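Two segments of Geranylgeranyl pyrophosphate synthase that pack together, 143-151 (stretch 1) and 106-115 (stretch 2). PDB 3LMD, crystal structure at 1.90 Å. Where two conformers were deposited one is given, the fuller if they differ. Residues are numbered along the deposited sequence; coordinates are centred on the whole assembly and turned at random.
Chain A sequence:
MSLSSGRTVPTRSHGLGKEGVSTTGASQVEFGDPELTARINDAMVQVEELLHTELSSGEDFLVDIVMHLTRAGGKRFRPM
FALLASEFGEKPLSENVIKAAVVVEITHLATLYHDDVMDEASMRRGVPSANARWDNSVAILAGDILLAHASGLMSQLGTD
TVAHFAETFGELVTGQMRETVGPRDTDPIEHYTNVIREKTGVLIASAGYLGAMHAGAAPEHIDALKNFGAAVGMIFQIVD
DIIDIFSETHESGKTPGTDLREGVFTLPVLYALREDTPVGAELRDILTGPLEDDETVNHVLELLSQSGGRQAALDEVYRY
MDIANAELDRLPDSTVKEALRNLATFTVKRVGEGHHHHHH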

ATOM      1  N   GLY A 143       5.050  -5.108  -2.392  1.00 27.67           N
ATOM      2  CA  GLY A 143       4.465  -3.842  -2.834  1.00 25.02           C
ATOM      3  C   GLY A 143       4.258  -2.936  -1.620  1.00 28.59           C
ATOM      4  O   GLY A 143       4.571  -1.750  -1.666  1.00 23.03           O
ATOM      5  N   ASP A 144       3.771  -3.492  -0.516  1.00 25.97           N
ATOM      6  CA  ASP A 144       3.508  -2.661   0.679  1.00 25.57           C
ATOM      7  C   ASP A 144       4.785  -2.085   1.314  1.00 22.64           C
ATOM      8  O   ASP A 144       4.796  -0.916   1.784  1.00 23.97           O
ATOM      9  CB  ASP A 144       2.733  -3.449   1.740  1.00 23.76           C
ATOM     10  CG  ASP A 144       1.294  -3.747   1.308  1.00 34.23           C
ATOM     11  OD1 ASP A 144       0.845  -3.204   0.278  1.00 29.58           O
ATOM     12  OD2 ASP A 144       0.606  -4.528   1.995  1.00 32.20           O
ATOM     13  N   ILE A 145       5.849  -2.892   1.397  1.00 21.51           N
ATOM     14  CA  ILE A 145       7.039  -2.378   2.048  1.00 23.23           C
ATOM     15  C   ILE A 145       7.643  -1.300   1.134  1.00 20.15           C
ATOM     16  O   ILE A 145       8.215  -0.315   1.632  1.00 24.81           O
ATOM     17  CB  ILE A 145       8.111  -3.479   2.411  1.00 22.38           C
ATOM     18  CG1 ILE A 145       9.178  -2.897   3.344  1.00 28.41           C
ATOM     19  CG2 ILE A 145       8.793  -4.090   1.136  1.00 22.76           C
ATOM     20  CD1 ILE A 145       8.721  -2.732   4.805  1.00 31.22           C
ATOM     21  N   LEU A 146       7.488  -1.452  -0.177  1.00 20.86           N
ATOM     22  CA  LEU A 146       7.939  -0.374  -1.093  1.00 23.35           C
ATOM     23  C   LEU A 146       7.217   0.940  -0.807  1.00 27.14           C
ATOM     24  O   LEU A 146       7.836   2.016  -0.748  1.00 23.96           O
ATOM     25  CB  LEU A 146       7.816  -0.792  -2.581  1.00 23.86           C
ATOM     26  CG  LEU A 146       9.127  -1.316  -3.197  1.00 26.98           C
ATOM     27  CD1 LEU A 146       9.678  -2.570  -2.500  1.00 30.71           C
ATOM     28  CD2 LEU A 146       8.870  -1.571  -4.663  1.00 23.71           C
ATOM     29  N   LEU A 147       5.908   0.865  -0.607  1.00 24.85           N
ATOM     30  CA  LEU A 147       5.132   2.068  -0.233  1.00 23.21           C
ATOM     31  C   LEU A 147       5.628   2.643   1.097  1.00 26.32           C
ATOM     32  O   LEU A 147       5.724   3.863   1.256  1.00 22.37           O
ATOM     33  CB  LEU A 147       3.605   1.766  -0.199  1.00 24.54           C
ATOM     34  CG  LEU A 147       3.129   1.333  -1.614  1.00 34.46           C
ATOM     35  CD1 LEU A 147       1.772   0.657  -1.649  1.00 37.51           C
ATOM     36  CD2 LEU A 147       3.154   2.498  -2.649  1.00 31.62           C
ATOM     37  N   ALA A 148       5.993   1.792   2.047  1.00 21.40           N
ATOM     38  CA  ALA A 148       6.558   2.313   3.307  1.00 23.60           C
ATOM     39  C   ALA A 148       7.906   3.029   3.051  1.00 27.23           C
ATOM     40  O   ALA A 148       8.161   4.089   3.622  1.00 24.30           O
ATOM     41  CB  ALA A 148       6.765   1.192   4.347  1.00 31.34           C
ATOM     42  N   HIS A 149       8.775   2.426   2.238  1.00 25.62           N
ATOM     43  CA  HIS A 149      10.040   3.084   1.833  1.00 26.23           C
ATOM     44  C   HIS A 149       9.766   4.441   1.178  1.00 25.57           C
ATOM     45  O   HIS A 149      10.431   5.453   1.479  1.00 25.54           O
ATOM     46  CB  HIS A 149      10.824   2.253   0.790  1.00 23.97           C
ATOM     47  CG  HIS A 149      11.301   0.924   1.297  1.00 27.30           C
ATOM     48  ND1 HIS A 149      11.726   0.732   2.583  1.00 26.04           N
ATOM     49  CD2 HIS A 149      11.462  -0.262   0.665  1.00 25.95           C
ATOM     50  CE1 HIS A 149      12.111  -0.523   2.742  1.00 23.59           C
ATOM     51  NE2 HIS A 149      11.952  -1.150   1.587  1.00 27.34           N
ATOM     52  N   ALA A 150       8.819   4.460   0.255  1.00 23.05           N
ATOM     53  CA  ALA A 150       8.507   5.710  -0.444  1.00 28.08           C
ATOM     54  C   ALA A 150       8.050   6.784   0.551  1.00 27.30           C
ATOM     55  O   ALA A 150       8.439   7.953   0.466  1.00 26.00           O
ATOM     56  CB  ALA A 150       7.433   5.487  -1.572  1.00 21.92           C
ATOM     57  N   SER A 151       7.201   6.407   1.489  1.00 24.83           N
ATOM     58  CA  SER A 151       6.732   7.372   2.491  1.00 24.90           C
ATOM     59  C   SER A 151       7.875   7.931   3.330  1.00 25.62           C
ATOM     60  O   SER A 151       7.861   9.121   3.690  1.00 25.19           O
ATOM     61  CB  SER A 151       5.703   6.714   3.426  1.00 29.32           C
ATOM     62  OG  SER A 151       4.606   6.258   2.663  1.00 34.69           O
TER
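Stretch 2 (106-115) ITHLATLYHD

Stretch 2 is helical throughout, as is stretch 1, and the two run nearly antiparallel: their directions differ by 164° (signed crossing angle -164°) and their axes approach to 8.4 Å. The helices come closest in register at Gly143, whose CA lies 4.1 Å from the CA of Ala110. The missing side chain at Gly143 leaves room for this closeness; Gly143 O rests 3.6 Å from Ala110 CB, and Gly143 CA is 3.6 Å from His114 CE1. A CB on Gly143 would point toward stretch 2 and fall 2.3 Å from His114 CE1, a clash, so the imidazole occupies the room that glycine leaves.

Asp144 starts away from the partner helix, yet its carboxylate bends back to accept the one hydrogen bond between the stretches, from His114 NE2 to Asp144 OD1 at 3.1 Å, near the plane of the ring.

Leu146 is the knob, set among Ile106, Leu109, Ala110 and Tyr113. Its CD2 reaches Leu109 CB at 3.6 Å and Tyr113 CE2 at 3.9 Å, while its CB lies 3.7 Å from Ile106 CG2. Leu147 leaves sideways but brings CD2 to 3.8 Å from Ala110 CB. One turn beyond Leu146, Ala150 offers a small surface, its CB 3.8 Å from Ile106 CG2.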

ATOM      1  N   ILE A 106       9.742   3.947  -7.150  1.00 22.03           N
ATOM      2  CA  ILE A 106       9.318   2.962  -6.142  1.00 24.13           C
ATOM      3  C   ILE A 106       7.825   2.753  -6.235  1.00 24.93           C
ATOM      4  O   ILE A 106       7.312   1.640  -6.077  1.00 23.65           O
ATOM      5  CB  ILE A 106       9.660   3.455  -4.710  1.00 22.98           C
ATOM      6  CG1 ILE A 106      11.186   3.313  -4.453  1.00 26.34           C
ATOM      7  CG2 ILE A 106       8.862   2.629  -3.686  1.00 23.34           C
ATOM      8  CD1 ILE A 106      11.648   4.012  -3.105  1.00 29.25           C
ATOM      9  N   THR A 107       7.110   3.841  -6.475  1.00 23.65           N
ATOM     10  CA  THR A 107       5.647   3.746  -6.612  1.00 24.49           C
ATOM     11  C   THR A 107       5.259   2.938  -7.829  1.00 26.91           C
ATOM     12  O   THR A 107       4.351   2.086  -7.763  1.00 25.58           O
ATOM     13  CB  THR A 107       5.028   5.147  -6.685  1.00 26.56           C
ATOM     14  OG1 THR A 107       5.307   5.824  -5.448  1.00 26.41           O
ATOM     15  CG2 THR A 107       3.490   5.061  -6.882  1.00 28.18           C
ATOM     16  N   HIS A 108       5.970   3.183  -8.930  1.00 22.02           N
ATOM     17  CA  HIS A 108       5.813   2.372 -10.128  1.00 23.24           C
ATOM     18  C   HIS A 108       6.014   0.898  -9.829  1.00 24.71           C
ATOM     19  O   HIS A 108       5.194   0.068 -10.227  1.00 26.16           O
ATOM     20  CB  HIS A 108       6.797   2.852 -11.231  1.00 24.92           C
ATOM     21  CG  HIS A 108       6.880   1.937 -12.401  1.00 27.79           C
ATOM     22  ND1 HIS A 108       5.768   1.576 -13.142  1.00 26.89           N
ATOM     23  CD2 HIS A 108       7.939   1.307 -12.967  1.00 27.98           C
ATOM     24  CE1 HIS A 108       6.146   0.757 -14.114  1.00 29.18           C
ATOM     25  NE2 HIS A 108       7.454   0.573 -14.024  1.00 33.66           N
ATOM     26  N   LEU A 109       7.119   0.546  -9.162  1.00 23.65           N
ATOM     27  CA  LEU A 109       7.398  -0.856  -8.855  1.00 24.83           C
ATOM     28  C   LEU A 109       6.336  -1.471  -7.927  1.00 21.97           C
ATOM     29  O   LEU A 109       5.902  -2.616  -8.145  1.00 25.73           O
ATOM     30  CB  LEU A 109       8.815  -1.016  -8.246  1.00 23.68           C
ATOM     31  CG  LEU A 109       9.925  -0.584  -9.217  1.00 30.08           C
ATOM     32  CD1 LEU A 109      11.329  -0.593  -8.535  1.00 26.71           C
ATOM     33  CD2 LEU A 109       9.904  -1.487 -10.486  1.00 31.32           C
ATOM     34  N   ALA A 110       5.917  -0.732  -6.909  1.00 22.92           N
ATOM     35  CA  ALA A 110       4.898  -1.244  -5.957  1.00 23.35           C
ATOM     36  C   ALA A 110       3.635  -1.629  -6.702  1.00 28.41           C
ATOM     37  O   ALA A 110       3.042  -2.675  -6.471  1.00 27.92           O
ATOM     38  CB  ALA A 110       4.584  -0.194  -4.873  1.00 22.50           C
ATOM     39  N   THR A 111       3.250  -0.734  -7.591  1.00 27.77           N
ATOM     40  CA  THR A 111       2.120  -0.868  -8.504  1.00 36.84           C
ATOM     41  C   THR A 111       2.150  -2.123  -9.345  1.00 36.40           C
ATOM     42  O   THR A 111       1.149  -2.848  -9.443  1.00 35.87           O
ATOM     43  CB  THR A 111       2.174   0.371  -9.426  1.00 40.50           C
ATOM     44  OG1 THR A 111       1.190   1.294  -8.993  1.00 44.54           O
ATOM     45  CG2 THR A 111       2.047   0.015 -10.904  1.00 45.93           C
ATOM     46  N   LEU A 112       3.307  -2.379  -9.950  1.00 29.16           N
ATOM     47  CA  LEU A 112       3.544  -3.609 -10.672  1.00 37.15           C
ATOM     48  C   LEU A 112       3.389  -4.846  -9.821  1.00 38.03           C
ATOM     49  O   LEU A 112       2.810  -5.843 -10.252  1.00 38.57           O
ATOM     50  CB  LEU A 112       4.952  -3.626 -11.280  1.00 35.44           C
ATOM     51  CG  LEU A 112       5.151  -2.760 -12.524  1.00 48.41           C
ATOM     52  CD1 LEU A 112       6.632  -2.798 -12.955  1.00 43.15           C
ATOM     53  CD2 LEU A 112       4.231  -3.203 -13.671  1.00 41.34           C
ATOM     54  N   TYR A 113       3.957  -4.828  -8.630  1.00 28.42           N
ATOM     55  CA  TYR A 113       3.866  -6.007  -7.782  1.00 33.42           C
ATOM     56  C   TYR A 113       2.416  -6.322  -7.450  1.00 34.48           C
ATOM     57  O   TYR A 113       2.014  -7.493  -7.470  1.00 35.49           O
ATOM     58  CB  TYR A 113       4.727  -5.842  -6.536  1.00 32.36           C
ATOM     59  CG  TYR A 113       6.171  -5.608  -6.918  1.00 39.72           C
ATOM     60  CD1 TYR A 113       6.579  -5.764  -8.248  1.00 54.73           C
ATOM     61  CD2 TYR A 113       7.122  -5.232  -5.982  1.00 40.61           C
ATOM     62  CE1 TYR A 113       7.901  -5.553  -8.642  1.00 56.19           C
ATOM     63  CE2 TYR A 113       8.462  -5.024  -6.362  1.00 44.90           C
ATOM     64  CZ  TYR A 113       8.839  -5.193  -7.696  1.00 63.77           C
ATOM     65  OH  TYR A 113      10.146  -4.990  -8.102  1.00 69.31           O
ATOM     66  N   HIS A 114       1.596  -5.301  -7.188  1.00 26.50           N
ATOM     67  CA  HIS A 114       0.173  -5.565  -6.910  0.50 31.14           C
ATOM     68  C   HIS A 114      -0.593  -5.928  -8.180  1.00 35.92           C
ATOM     69  O   HIS A 114      -1.513  -6.740  -8.154  1.00 39.81           O
ATOM     70  CB  HIS A 114      -0.495  -4.375  -6.225  0.50 27.50           C
ATOM     71  CG  HIS A 114      -0.116  -4.217  -4.784  0.50 30.68           C
ATOM     72  ND1 HIS A 114       0.870  -4.974  -4.181  0.50 29.16           N
ATOM     73  CD2 HIS A 114      -0.588  -3.385  -3.827  0.50 25.63           C
ATOM     74  CE1 HIS A 114       0.983  -4.615  -2.912  0.50 30.53           C
ATOM     75  NE2 HIS A 114       0.108  -3.654  -2.672  0.50 33.43           N
ATOM     76  N   ASP A 115      -0.232  -5.303  -9.289  1.00 34.43           N
ATOM     77  CA  ASP A 115      -0.814  -5.669 -10.588  1.00 43.76           C
ATOM     78  C   ASP A 115      -0.557  -7.107 -10.955  1.00 45.85           C
ATOM     79  O   ASP A 115      -1.466  -7.797 -11.404  1.00 56.70           O
ATOM     80  CB  ASP A 115      -0.228  -4.819 -11.707  1.00 46.07           C
ATOM     81  CG  ASP A 115      -1.100  -3.674 -12.060  1.00 60.82           C
ATOM     82  OD1 ASP A 115      -2.262  -3.674 -11.609  1.00 78.89           O
ATOM     83  OD2 ASP A 115      -0.630  -2.777 -12.798  1.00 85.28           O
TER